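PDB 1ZX5: mannosephosphate isomerase, putative from Archaeoglobus fulgidus, which probably catalyses the zinc-dependent interconversion of D-mannose 6-phosphate and D-fructose 6-phosphate. Local coordinates for residues L15-W20 against S34-S39; L27-R32 against R271-L276; L122-G127 against R182-S187. One frame throughout, in Å; residues are numbered along the deposited sequence. Where two conformers were deposited one is given.

Interaction 1: residues L15-W20 against S34-S39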
ATOM      1  N   LEU A  15       6.706   2.330 -12.190  1.00 25.18           N
ATOM      2  CA  LEU A  15       7.756   2.617 -11.206  1.00 24.92           C
ATOM      3  C   LEU A  15       7.942   4.106 -10.978  1.00 24.68           C
ATOM      4  O   LEU A  15       7.646   4.910 -11.858  1.00 24.54           O
ATOM      5  CB  LEU A  15       9.092   1.987 -11.634  1.00 24.34           C
ATOM      6  CG  LEU A  15       9.028   0.497 -12.017  1.00 25.53           C
ATOM      7  CD1 LEU A  15      10.419  -0.028 -12.446  1.00 22.10           C
ATOM      8  CD2 LEU A  15       8.414  -0.355 -10.871  1.00 23.15           C
ATOM      9  N   VAL A  16       8.429   4.454  -9.786  1.00 24.39           N
ATOM     10  CA  VAL A  16       8.686   5.843  -9.398  1.00 23.98           C
ATOM     11  C   VAL A  16      10.109   5.952  -8.873  1.00 24.14           C
ATOM     12  O   VAL A  16      10.479   5.264  -7.917  1.00 23.94           O
ATOM     13  CB  VAL A  16       7.680   6.351  -8.303  1.00 24.40           C
ATOM     14  CG1 VAL A  16       7.849   7.844  -8.047  1.00 23.19           C
ATOM     15  CG2 VAL A  16       6.226   6.047  -8.711  1.00 24.15           C
ATOM     16  N   GLU A  17      10.895   6.816  -9.514  1.00 24.18           N
ATOM     17  CA  GLU A  17      12.256   7.138  -9.083  1.00 25.23           C
ATOM     18  C   GLU A  17      12.225   7.997  -7.829  1.00 25.59           C
ATOM     19  O   GLU A  17      11.464   8.964  -7.748  1.00 26.51           O
ATOM     20  CB  GLU A  17      13.038   7.846 -10.215  1.00 24.69           C
ATOM     21  CG  GLU A  17      13.203   6.948 -11.467  1.00 24.60           C
ATOM     22  CD  GLU A  17      13.786   7.653 -12.681  1.00 25.20           C
ATOM     23  OE1 GLU A  17      14.490   8.664 -12.520  1.00 25.47           O
ATOM     24  OE2 GLU A  17      13.551   7.184 -13.818  1.00 27.87           O
ATOM     25  N   ARG A  18      13.039   7.634  -6.845  1.00 25.91           N
ATOM     26  CA  ARG A  18      13.130   8.381  -5.593  1.00 26.47           C
ATOM     27  C   ARG A  18      14.583   8.423  -5.164  1.00 27.06           C
ATOM     28  O   ARG A  18      15.297   7.428  -5.337  1.00 27.73           O
ATOM     29  CB  ARG A  18      12.311   7.728  -4.482  1.00 25.77           C
ATOM     30  CG  ARG A  18      10.831   7.693  -4.719  1.00 26.05           C
ATOM     31  CD  ARG A  18      10.205   9.094  -4.665  1.00 26.65           C
ATOM     32  NE  ARG A  18       8.753   8.959  -4.632  1.00 28.86           N
ATOM     33  CZ  ARG A  18       7.891   9.858  -5.099  1.00 29.73           C
ATOM     34  NH1 ARG A  18       8.333  10.985  -5.641  1.00 30.12           N
ATOM     35  NH2 ARG A  18       6.587   9.618  -5.025  1.00 29.21           N
ATOM     36  N   PRO A  19      15.024   9.558  -4.593  1.00 27.36           N
ATOM     37  CA  PRO A  19      16.420   9.643  -4.162  1.00 27.86           C
ATOM     38  C   PRO A  19      16.706   8.672  -3.011  1.00 27.89           C
ATOM     39  O   PRO A  19      17.834   8.204  -2.868  1.00 28.54           O
ATOM     40  CB  PRO A  19      16.581  11.117  -3.724  1.00 27.57           C
ATOM     41  CG  PRO A  19      15.189  11.584  -3.380  1.00 28.34           C
ATOM     42  CD  PRO A  19      14.270  10.804  -4.318  1.00 27.89           C
ATOM     43  N   TRP A  20      15.679   8.334  -2.235  1.00 27.52           N
ATOM     44  CA  TRP A  20      15.820   7.365  -1.148  1.00 27.22           C
ATOM     45  C   TRP A  20      15.593   5.883  -1.542  1.00 27.15           C
ATOM     46  O   TRP A  20      15.635   4.994  -0.676  1.00 26.87           O
ATOM     47  CB  TRP A  20      14.910   7.759   0.016  1.00 26.52           C
ATOM     48  CG  TRP A  20      13.530   8.167  -0.397  1.00 27.09           C
ATOM     49  CD1 TRP A  20      13.067   9.445  -0.531  1.00 25.73           C
ATOM     50  CD2 TRP A  20      12.418   7.297  -0.723  1.00 25.83           C
ATOM     51  NE1 TRP A  20      11.741   9.431  -0.917  1.00 26.97           N
ATOM     52  CE2 TRP A  20      11.313   8.133  -1.032  1.00 26.57           C
ATOM     53  CE3 TRP A  20      12.247   5.901  -0.771  1.00 26.15           C
ATOM     54  CZ2 TRP A  20      10.050   7.619  -1.395  1.00 25.80           C
ATOM     55  CZ3 TRP A  20      10.991   5.383  -1.132  1.00 25.48           C
ATOM     56  CH2 TRP A  20       9.910   6.244  -1.431  1.00 25.81           C
ATOM     57  N   SER A  34      19.413   1.216  -9.366  1.00 23.48           N
ATOM     58  CA  SER A  34      19.208   1.928  -8.096  1.00 23.63           C
ATOM     59  C   SER A  34      18.288   3.150  -8.288  1.00 23.75           C
ATOM     60  O   SER A  34      18.071   3.605  -9.415  1.00 24.17           O
ATOM     61  CB  SER A  34      20.543   2.352  -7.480  1.00 22.56           C
ATOM     62  OG  SER A  34      21.282   3.114  -8.406  1.00 22.90           O
ATOM     63  N   GLY A  35      17.756   3.668  -7.184  1.00 23.89           N
ATOM     64  CA  GLY A  35      16.950   4.882  -7.195  1.00 23.61           C
ATOM     65  C   GLY A  35      15.477   4.701  -7.508  1.00 23.96           C
ATOM     66  O   GLY A  35      14.791   5.673  -7.833  1.00 24.39           O
ATOM     67  N   ILE A  36      14.970   3.474  -7.413  1.00 23.69           N
ATOM     68  CA  ILE A  36      13.540   3.259  -7.585  1.00 23.96           C
ATOM     69  C   ILE A  36      12.935   3.136  -6.195  1.00 24.30           C
ATOM     70  O   ILE A  36      13.229   2.169  -5.467  1.00 24.25           O
ATOM     71  CB  ILE A  36      13.209   1.963  -8.383  1.00 24.10           C
ATOM     72  CG1 ILE A  36      13.965   1.894  -9.732  1.00 24.66           C
ATOM     73  CG2 ILE A  36      11.684   1.785  -8.520  1.00 22.89           C
ATOM     74  CD1 ILE A  36      13.523   2.865 -10.804  1.00 22.97           C
ATOM     75  N   GLY A  37      12.093   4.102  -5.825  1.00 23.74           N
ATOM     76  CA  GLY A  37      11.466   4.073  -4.511  1.00 23.64           C
ATOM     77  C   GLY A  37      10.137   3.324  -4.423  1.00 24.30           C
ATOM     78  O   GLY A  37       9.771   2.844  -3.342  1.00 23.57           O
ATOM     79  N   GLU A  38       9.407   3.235  -5.549  1.00 24.01           N
ATOM     80  CA  GLU A  38       8.022   2.766  -5.541  1.00 24.68           C
ATOM     81  C   GLU A  38       7.662   1.990  -6.791  1.00 24.36           C
ATOM     82  O   GLU A  38       8.182   2.252  -7.866  1.00 24.61           O
ATOM     83  CB  GLU A  38       7.035   3.935  -5.377  1.00 24.28           C
ATOM     84  CG  GLU A  38       7.499   4.992  -4.357  1.00 26.05           C
ATOM     85  CD  GLU A  38       6.479   6.085  -4.104  1.00 27.63           C
ATOM     86  OE1 GLU A  38       5.278   5.891  -4.429  1.00 30.20           O
ATOM     87  OE2 GLU A  38       6.891   7.146  -3.577  1.00 31.86           O
ATOM     88  N   SER A  39       6.768   1.021  -6.624  1.00 24.25           N
ATOM     89  CA  SER A  39       6.076   0.382  -7.729  1.00 24.06           C
ATOM     90  C   SER A  39       4.594   0.419  -7.421  1.00 23.95           C
ATOM     91  O   SER A  39       4.178  -0.109  -6.396  1.00 24.53           O
ATOM     92  CB  SER A  39       6.500  -1.081  -7.872  1.00 23.31           C
ATOM     93  OG  SER A  39       5.659  -1.705  -8.819  1.00 21.45           O
TER
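A classic beta bulge interrupts the pairing here: Gly37 and Glu38 both face Val16, and both of their amides donate to its carbonyl oxygen. Gly37 N reaches Val16 O at 2.9 Å, nearly in line with the C=O bond, whereas the longer bond from Glu38 N arrives in the carbonyl plane on a lone pair. The strands run antiparallel, 154° between their directions, and Val16 N returns a bond to Glu38 O. Beyond the bulge, Arg18 N donates to Gly35 O at 2.8 Å. Strand 15-17 is the outermost strand counted in the six-stranded sheet, with 85-92 on the far side of 36-41.

The extra residue comes just where Arg18 and Trp20 lie close to the backbone. Arg18 CG and Trp20 CZ3 each sit 3.7 Å from Gly37 CA, packed tightly on a residue with no side chain. Arg18 CB in turn lies over the centre of one face of the Trp20 indole. The Arg18 guanidinium meets Glu38 side-on, with two nitrogens on one oxygen: NE meets Glu38 OE2 at 2.8 Å and NH2 meets the same OE2 at 2.9 Å. Both approach from the same face of the carboxylate, 45–50° above its plane, although OE2 itself lies in the guanidinium plane. Val16 CG1 covers the centre of one guanidinium face, 3.5 Å above it, and the Val16 and Glu38 side chains run side by side from CB atoms 3.8 Å apart. On the other face of the sheet, Leu15 CD2 packs on Ser39 CB at 3.6 Å.

Glu38 OE1 is held separately by Arg88 and Trp40. With both oxygens engaged, the buried carboxylate is held against rotation.

Interaction 2: residues L27-R32 against R271-L276. With ACY (acetic acid), chain F.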
ATOM      1  N   LEU A  27      15.015  -5.112  -8.956  1.00 27.79           N
ATOM      2  CA  LEU A  27      15.375  -6.523  -8.883  1.00 28.95           C
ATOM      3  C   LEU A  27      14.142  -7.428  -8.845  1.00 28.61           C
ATOM      4  O   LEU A  27      14.116  -8.439  -9.540  1.00 28.82           O
ATOM      5  CB  LEU A  27      16.306  -6.796  -7.701  1.00 29.88           C
ATOM      6  CG  LEU A  27      17.268  -7.957  -7.966  1.00 34.29           C
ATOM      7  CD1 LEU A  27      18.453  -7.479  -8.830  1.00 36.69           C
ATOM      8  CD2 LEU A  27      17.755  -8.589  -6.647  1.00 38.19           C
ATOM      9  N   LEU A  28      13.123  -7.056  -8.065  1.00 28.13           N
ATOM     10  CA  LEU A  28      11.829  -7.747  -8.117  1.00 27.99           C
ATOM     11  C   LEU A  28      11.303  -7.819  -9.541  1.00 28.01           C
ATOM     12  O   LEU A  28      10.783  -8.849  -9.945  1.00 28.94           O
ATOM     13  CB  LEU A  28      10.776  -7.055  -7.247  1.00 27.49           C
ATOM     14  CG  LEU A  28      10.886  -7.223  -5.730  1.00 27.75           C
ATOM     15  CD1 LEU A  28       9.807  -6.411  -5.052  1.00 26.06           C
ATOM     16  CD2 LEU A  28      10.827  -8.696  -5.339  1.00 27.01           C
ATOM     17  N   LYS A  29      11.450  -6.726 -10.289  1.00 27.60           N
ATOM     18  CA  LYS A  29      10.925  -6.622 -11.647  1.00 27.22           C
ATOM     19  C   LYS A  29      11.929  -7.066 -12.715  1.00 27.50           C
ATOM     20  O   LYS A  29      11.741  -6.767 -13.899  1.00 28.19           O
ATOM     21  CB  LYS A  29      10.439  -5.193 -11.939  1.00 26.65           C
ATOM     22  CG  LYS A  29       9.505  -4.600 -10.882  1.00 25.69           C
ATOM     23  CD  LYS A  29       8.208  -5.378 -10.769  1.00 24.14           C
ATOM     24  CE  LYS A  29       7.245  -4.717  -9.793  1.00 25.07           C
ATOM     25  NZ  LYS A  29       5.948  -5.466  -9.808  1.00 26.00           N
ATOM     26  N   GLY A  30      12.997  -7.750 -12.298  1.00 27.28           N
ATOM     27  CA  GLY A  30      13.910  -8.420 -13.228  1.00 25.74           C
ATOM     28  C   GLY A  30      15.029  -7.599 -13.842  1.00 25.82           C
ATOM     29  O   GLY A  30      15.596  -8.007 -14.855  1.00 26.14           O
ATOM     30  N   PHE A  31      15.376  -6.451 -13.256  1.00 25.02           N
ATOM     31  CA  PHE A  31      16.516  -5.680 -13.772  1.00 24.70           C
ATOM     32  C   PHE A  31      17.351  -5.024 -12.672  1.00 25.29           C
ATOM     33  O   PHE A  31      16.976  -5.047 -11.515  1.00 25.72           O
ATOM     34  CB  PHE A  31      16.095  -4.690 -14.890  1.00 23.74           C
ATOM     35  CG  PHE A  31      15.208  -3.532 -14.422  1.00 22.97           C
ATOM     36  CD1 PHE A  31      15.702  -2.226 -14.396  1.00 21.94           C
ATOM     37  CD2 PHE A  31      13.881  -3.744 -14.054  1.00 20.45           C
ATOM     38  CE1 PHE A  31      14.891  -1.138 -13.982  1.00 22.40           C
ATOM     39  CE2 PHE A  31      13.062  -2.671 -13.638  1.00 22.60           C
ATOM     40  CZ  PHE A  31      13.573  -1.364 -13.606  1.00 20.81           C
ATOM     41  N   ARG A  32      18.506  -4.478 -13.036  1.00 26.74           N
ATOM     42  CA  ARG A  32      19.393  -3.816 -12.076  1.00 27.49           C
ATOM     43  C   ARG A  32      19.283  -2.314 -12.245  1.00 26.54           C
ATOM     44  O   ARG A  32      19.624  -1.790 -13.298  1.00 26.89           O
ATOM     45  CB  ARG A  32      20.843  -4.230 -12.308  1.00 28.26           C
ATOM     46  CG  ARG A  32      21.172  -5.614 -11.859  1.00 33.29           C
ATOM     47  CD  ARG A  32      22.656  -5.932 -12.091  1.00 41.34           C
ATOM     48  NE  ARG A  32      23.548  -5.168 -11.213  1.00 46.04           N
ATOM     49  CZ  ARG A  32      24.538  -4.381 -11.638  1.00 49.04           C
ATOM     50  NH1 ARG A  32      24.779  -4.235 -12.941  1.00 50.07           N
ATOM     51  NH2 ARG A  32      25.297  -3.738 -10.757  1.00 49.68           N
ATOM     52  N   ARG A 271       7.305 -14.173  -8.058  1.00 24.77           N
ATOM     53  CA  ARG A 271       7.720 -13.319  -6.947  0.50 25.43           C
ATOM     54  C   ARG A 271       7.940 -11.878  -7.447  1.00 25.02           C
ATOM     55  O   ARG A 271       8.640 -11.672  -8.435  1.00 25.22           O
ATOM     56  CB  ARG A 271       9.007 -13.888  -6.313  0.50 25.18           C
ATOM     57  CG  ARG A 271       9.855 -12.898  -5.468  0.50 26.09           C
ATOM     58  CD  ARG A 271      11.207 -13.529  -5.083  0.50 27.74           C
ATOM     59  NE  ARG A 271      12.281 -12.549  -4.854  0.50 31.76           N
ATOM     60  CZ  ARG A 271      13.006 -11.992  -5.825  0.50 34.25           C
ATOM     61  NH1 ARG A 271      13.960 -11.115  -5.523  0.50 35.86           N
ATOM     62  NH2 ARG A 271      12.780 -12.296  -7.104  0.50 33.54           N
ATOM     63  N   GLY A 272       7.359 -10.894  -6.772  1.00 24.48           N
ATOM     64  CA  GLY A 272       7.560  -9.496  -7.153  1.00 24.11           C
ATOM     65  C   GLY A 272       6.458  -8.909  -8.016  1.00 24.21           C
ATOM     66  O   GLY A 272       6.483  -7.706  -8.343  1.00 24.29           O
ATOM     67  N   TYR A 273       5.477  -9.744  -8.359  1.00 24.22           N
ATOM     68  CA  TYR A 273       4.394  -9.347  -9.251  1.00 24.38           C
ATOM     69  C   TYR A 273       3.033  -9.545  -8.606  1.00 24.82           C
ATOM     70  O   TYR A 273       2.877 -10.355  -7.684  1.00 24.22           O
ATOM     71  CB  TYR A 273       4.489 -10.093 -10.592  1.00 24.22           C
ATOM     72  CG  TYR A 273       5.675  -9.639 -11.421  1.00 24.73           C
ATOM     73  CD1 TYR A 273       5.556  -8.587 -12.328  1.00 25.05           C
ATOM     74  CD2 TYR A 273       6.931 -10.242 -11.266  1.00 24.62           C
ATOM     75  CE1 TYR A 273       6.663  -8.148 -13.079  1.00 24.69           C
ATOM     76  CE2 TYR A 273       8.033  -9.821 -12.003  1.00 24.61           C
ATOM     77  CZ  TYR A 273       7.887  -8.777 -12.905  1.00 25.34           C
ATOM     78  OH  TYR A 273       8.978  -8.371 -13.631  1.00 27.21           O
ATOM     79  N   SER A 274       2.060  -8.801  -9.121  1.00 24.94           N
ATOM     80  CA  SER A 274       0.715  -8.772  -8.596  1.00 25.85           C
ATOM     81  C   SER A 274      -0.285  -9.179  -9.651  1.00 26.45           C
ATOM     82  O   SER A 274      -0.045  -9.071 -10.861  1.00 26.41           O
ATOM     83  CB  SER A 274       0.333  -7.364  -8.127  1.00 25.39           C
ATOM     84  OG  SER A 274       1.180  -6.957  -7.086  1.00 29.26           O
ATOM     85  N   CYS A 275      -1.455  -9.538  -9.155  1.00 26.60           N
ATOM     86  CA  CYS A 275      -2.513 -10.019  -9.968  1.00 27.99           C
ATOM     87  C   CYS A 275      -3.815  -9.404  -9.435  1.00 27.13           C
ATOM     88  O   CYS A 275      -4.049  -9.390  -8.229  1.00 27.33           O
ATOM     89  CB  CYS A 275      -2.480 -11.539  -9.785  1.00 28.58           C
ATOM     90  SG  CYS A 275      -3.728 -12.344 -10.478  1.00 34.72           S
ATOM     91  N   LEU A 276      -4.651  -8.891 -10.334  1.00 26.54           N
ATOM     92  CA  LEU A 276      -5.956  -8.336  -9.980  1.00 25.75           C
ATOM     93  C   LEU A 276      -7.061  -9.371 -10.253  1.00 25.46           C
ATOM     94  O   LEU A 276      -7.194  -9.875 -11.374  1.00 25.04           O
ATOM     95  CB  LEU A 276      -6.215  -7.040 -10.769  1.00 25.22           C
ATOM     96  CG  LEU A 276      -7.605  -6.380 -10.734  1.00 26.76           C
ATOM     97  CD1 LEU A 276      -7.886  -5.738  -9.391  1.00 26.26           C
ATOM     98  CD2 LEU A 276      -7.718  -5.312 -11.843  1.00 26.67           C
TER
HETATM   99  C   ACY F 503       5.061  -5.001 -13.348  1.00 49.78           C
HETATM  100  O   ACY F 503       6.110  -5.028 -14.047  1.00 50.29           O
HETATM  101  OXT ACY F 503       4.980  -4.482 -12.219  1.00 48.77           O
HETATM  102  CH3 ACY F 503       3.824  -5.635 -13.912  1.00 49.97           C
HETATM  103  O   HOH W   1      11.205 -11.458  -9.196  1.00 42.98           O
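Lys29 NZ is the polar atom gripped from several directions: it donates to Gly272 O at 2.7 Å and to OXT of the bound acetate at 2.8 Å, and it forms a salt bridge with Glu41. The bond to Gly272 O lies in the carbonyl plane, with a C=O...N angle of 158°. A bend at chi2 (-63°) turns CD toward Gly272 O, and beyond CD the chain is extended to NZ. Lys29 CD passes over one face of the Tyr273 ring, and NZ stands 4.5 Å from the ring centroid, 29° off the normal, an off-centre cation-pi contact. The acetate, probably from the crystallisation liquor, meets the ring edge, with its O 3.3 Å from Tyr273 CE1.

Leu28 supplies the apolar half. Its CD2 rests 3.8 Å from Gly272 CA, a close approach to a residue with no side chain. Water 1 joins the backbones, donating to both Leu28 O and Arg271 O at 2.7 Å.

Leu28 ends helix 24-28, which closes in a Schellman motif with Gly30 as its C-prime residue. This helix end sits against the turn leading into strand 274-277, the outermost strand counted in the five-stranded sheet of the C-terminal region, where Gly272 and Tyr273 also bond to Ala254 of strand 250-256.

Interaction 3: residues L122-G127 against R182-S187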
ATOM      1  N   LEU A 122       2.730  -3.859   5.114  1.00 27.67           N
ATOM      2  CA  LEU A 122       3.301  -5.184   5.292  1.00 26.54           C
ATOM      3  C   LEU A 122       4.781  -5.088   4.938  1.00 26.96           C
ATOM      4  O   LEU A 122       5.155  -4.770   3.809  1.00 27.25           O
ATOM      5  CB  LEU A 122       2.603  -6.232   4.418  1.00 26.22           C
ATOM      6  CG  LEU A 122       3.125  -7.674   4.567  1.00 25.79           C
ATOM      7  CD1 LEU A 122       2.710  -8.318   5.911  1.00 22.13           C
ATOM      8  CD2 LEU A 122       2.681  -8.535   3.379  1.00 24.85           C
ATOM      9  N   VAL A 123       5.608  -5.363   5.929  1.00 26.76           N
ATOM     10  CA  VAL A 123       7.047  -5.188   5.842  1.00 26.49           C
ATOM     11  C   VAL A 123       7.667  -6.509   5.365  1.00 26.26           C
ATOM     12  O   VAL A 123       7.154  -7.579   5.674  1.00 25.74           O
ATOM     13  CB  VAL A 123       7.551  -4.764   7.254  1.00 27.36           C
ATOM     14  CG1 VAL A 123       9.018  -5.032   7.454  1.00 28.34           C
ATOM     15  CG2 VAL A 123       7.171  -3.296   7.558  1.00 25.17           C
ATOM     16  N   PHE A 124       8.761  -6.437   4.611  1.00 25.62           N
ATOM     17  CA  PHE A 124       9.378  -7.639   4.049  1.00 25.15           C
ATOM     18  C   PHE A 124      10.743  -7.975   4.612  1.00 25.19           C
ATOM     19  O   PHE A 124      11.287  -9.020   4.300  1.00 26.01           O
ATOM     20  CB  PHE A 124       9.457  -7.551   2.516  1.00 24.91           C
ATOM     21  CG  PHE A 124       8.113  -7.550   1.852  1.00 23.81           C
ATOM     22  CD1 PHE A 124       7.258  -8.649   1.976  1.00 24.50           C
ATOM     23  CD2 PHE A 124       7.682  -6.445   1.144  1.00 23.36           C
ATOM     24  CE1 PHE A 124       5.995  -8.649   1.392  1.00 23.94           C
ATOM     25  CE2 PHE A 124       6.432  -6.437   0.535  1.00 25.25           C
ATOM     26  CZ  PHE A 124       5.586  -7.547   0.657  1.00 24.51           C
ATOM     27  N   ASN A 125      11.305  -7.102   5.438  1.00 24.74           N
ATOM     28  CA  ASN A 125      12.687  -7.283   5.855  1.00 24.37           C
ATOM     29  C   ASN A 125      12.889  -6.800   7.283  1.00 24.52           C
ATOM     30  O   ASN A 125      11.929  -6.442   7.962  1.00 24.32           O
ATOM     31  CB  ASN A 125      13.646  -6.577   4.867  1.00 23.69           C
ATOM     32  CG  ASN A 125      13.606  -5.052   4.984  1.00 23.53           C
ATOM     33  OD1 ASN A 125      12.567  -4.460   5.297  1.00 21.88           O
ATOM     34  ND2 ASN A 125      14.747  -4.412   4.744  1.00 22.38           N
ATOM     35  N   LYS A 126      14.142  -6.790   7.724  1.00 25.15           N
ATOM     36  CA  LYS A 126      14.490  -6.231   9.017  1.00 26.36           C
ATOM     37  C   LYS A 126      15.036  -4.819   8.829  1.00 26.35           C
ATOM     38  O   LYS A 126      16.160  -4.609   8.362  1.00 26.48           O
ATOM     39  CB  LYS A 126      15.437  -7.166   9.783  1.00 26.15           C
ATOM     40  CG  LYS A 126      14.940  -8.635   9.704  1.00 30.35           C
ATOM     41  CD  LYS A 126      15.306  -9.538  10.891  1.00 34.30           C
ATOM     42  CE  LYS A 126      16.719 -10.044  10.804  1.00 37.35           C
ATOM     43  NZ  LYS A 126      17.141 -10.659  12.113  1.00 40.40           N
ATOM     44  N   GLY A 127      14.199  -3.850   9.165  1.00 26.43           N
ATOM     45  CA  GLY A 127      14.523  -2.446   8.974  1.00 26.98           C
ATOM     46  C   GLY A 127      13.931  -1.697  10.138  1.00 27.47           C
ATOM     47  O   GLY A 127      13.663  -2.292  11.182  1.00 27.06           O
ATOM     48  N   ARG A 182      11.691  -2.351   3.459  1.00 25.01           N
ATOM     49  CA  ARG A 182      10.982  -2.792   2.258  1.00 25.75           C
ATOM     50  C   ARG A 182       9.564  -3.145   2.662  1.00 26.49           C
ATOM     51  O   ARG A 182       9.354  -3.940   3.573  1.00 25.80           O
ATOM     52  CB  ARG A 182      11.652  -4.025   1.658  1.00 25.49           C
ATOM     53  CG  ARG A 182      13.092  -3.794   1.256  1.00 25.74           C
ATOM     54  CD  ARG A 182      13.785  -5.103   1.013  1.00 24.20           C
ATOM     55  NE  ARG A 182      15.150  -4.888   0.557  1.00 26.92           N
ATOM     56  CZ  ARG A 182      16.001  -5.869   0.247  1.00 28.92           C
ATOM     57  NH1 ARG A 182      15.636  -7.141   0.355  1.00 27.23           N
ATOM     58  NH2 ARG A 182      17.222  -5.579  -0.169  1.00 27.57           N
ATOM     59  N   VAL A 183       8.588  -2.565   1.973  1.00 27.42           N
ATOM     60  CA  VAL A 183       7.218  -2.607   2.480  1.00 28.52           C
ATOM     61  C   VAL A 183       6.187  -2.571   1.343  1.00 28.96           C
ATOM     62  O   VAL A 183       6.404  -1.948   0.283  1.00 29.73           O
ATOM     63  CB  VAL A 183       7.003  -1.494   3.607  1.00 28.87           C
ATOM     64  CG1 VAL A 183       7.572  -0.167   3.188  1.00 29.19           C
ATOM     65  CG2 VAL A 183       5.538  -1.337   4.020  1.00 30.00           C
ATOM     66  N   LEU A 184       5.102  -3.314   1.544  1.00 28.88           N
ATOM     67  CA  LEU A 184       3.912  -3.208   0.730  1.00 28.30           C
ATOM     68  C   LEU A 184       2.954  -2.285   1.474  1.00 27.91           C
ATOM     69  O   LEU A 184       2.587  -2.569   2.621  1.00 27.64           O
ATOM     70  CB  LEU A 184       3.297  -4.599   0.562  1.00 28.91           C
ATOM     71  CG  LEU A 184       1.946  -4.739  -0.161  1.00 30.14           C
ATOM     72  CD1 LEU A 184       2.063  -4.278  -1.612  1.00 32.08           C
ATOM     73  CD2 LEU A 184       1.464  -6.169  -0.113  1.00 29.38           C
ATOM     74  N   GLU A 185       2.535  -1.192   0.833  0.50 27.31           N
ATOM     75  CA  GLU A 185       1.624  -0.224   1.465  0.50 27.05           C
ATOM     76  C   GLU A 185       0.285  -0.140   0.729  0.50 27.31           C
ATOM     77  O   GLU A 185       0.216   0.338  -0.409  0.50 27.54           O
ATOM     78  CB  GLU A 185       2.287   1.177   1.591  0.50 26.92           C
ATOM     79  CG  GLU A 185       3.564   1.169   2.439  0.50 25.49           C
ATOM     80  CD  GLU A 185       4.180   2.542   2.722  0.50 26.39           C
ATOM     81  OE1 GLU A 185       3.516   3.589   2.528  0.50 23.91           O
ATOM     82  OE2 GLU A 185       5.352   2.556   3.165  0.50 22.69           O
ATOM     83  N   VAL A 186      -0.776  -0.613   1.381  1.00 27.28           N
ATOM     84  CA  VAL A 186      -2.112  -0.535   0.822  1.00 26.90           C
ATOM     85  C   VAL A 186      -2.778   0.664   1.484  1.00 27.17           C
ATOM     86  O   VAL A 186      -2.921   0.699   2.712  1.00 26.94           O
ATOM     87  CB  VAL A 186      -2.939  -1.828   1.075  1.00 27.24           C
ATOM     88  CG1 VAL A 186      -4.310  -1.727   0.386  1.00 25.82           C
ATOM     89  CG2 VAL A 186      -2.176  -3.051   0.594  1.00 26.21           C
ATOM     90  N   SER A 187      -3.169   1.659   0.684  1.00 27.01           N
ATOM     91  CA  SER A 187      -3.810   2.843   1.237  1.00 26.79           C
ATOM     92  C   SER A 187      -5.081   3.204   0.487  1.00 26.91           C
ATOM     93  O   SER A 187      -5.411   2.583  -0.520  1.00 26.74           O
ATOM     94  CB  SER A 187      -2.851   4.023   1.223  1.00 26.70           C
ATOM     95  OG  SER A 187      -2.550   4.415  -0.112  1.00 27.83           O
TER
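Antiparallel pairing joins Leu122 to Leu184 through two nearly straight bonds, Leu122 N to Leu184 O at 2.8 Å and Leu184 N to Leu122 O at 2.7 Å, and carries on through Phe124 N to Arg182 O at 2.8 Å. Between these bonds lies the non-hydrogen-bonded pair Val123 and Val183, with CA atoms 4.2 Å apart.

The strand ends at Val123; Phe124 adds that one further backbone bond, and then a side chain takes over the pairing. Asn125 OD1 accepts from Arg182 N at 2.9 Å, with an N-H...O angle of 176°. The donor nevertheless stands 47° above the plane of the amide, so the bond is straight at hydrogen but oblique at oxygen. Asn125 CG lies between its own backbone N and carbonyl carbon (chi1 72°), on the side of Arg182. Its ND2 bonds to Gly180 O, so both ends of the amide are anchored to the backbone around the start of strand 181-188. The Arg182 chain, extended from CG to NE, crosses Asn125 at about a right angle; its CG and CD are each 3.9 Å from Asn125 ND2.

Phe124 folds back over the pairing. Its CE2 comes to 3.6 Å from Leu184 CB, and Leu122 O lies over one ring face, offset toward the rim. Leu122 and Leu184 share a sheet face and also touch Val294 of strand 291-298, while Val123 and Val183 occupy the other face, where Val183 packs on Ile90.

Strand 181-188 thus has strand 119-123 on one side and strand 85-92 on the other. This is the interior of the six-stranded antiparallel sheet of the catalytic region, consistent with the cupin beta-sandwich architecture of type I phosphomannose isomerases.

Overall arrangement
Interactions 1 and 3 belong to the same six-stranded antiparallel sheet: 15-17 with 36-41 forms one edge, and 181-188 with 119-123 lies further across it, beyond strand 85-92. Their centres are about 15 Å apart and they do not touch. Interaction 2, about 14 Å from interaction 1 and 15 Å from interaction 3 between centres, ties helix 24-28 to the C-terminal cupin region. That helix lies in the chain between the two strands of interaction 1, and the contacts meet where Leu15 packs on Phe31 and Ser39 on Lys29. Interaction 3 is nested within the long loop closed by interaction 2. Interaction 2 is one of the contacts joining the N-terminal catalytic and C-terminal cupin regions.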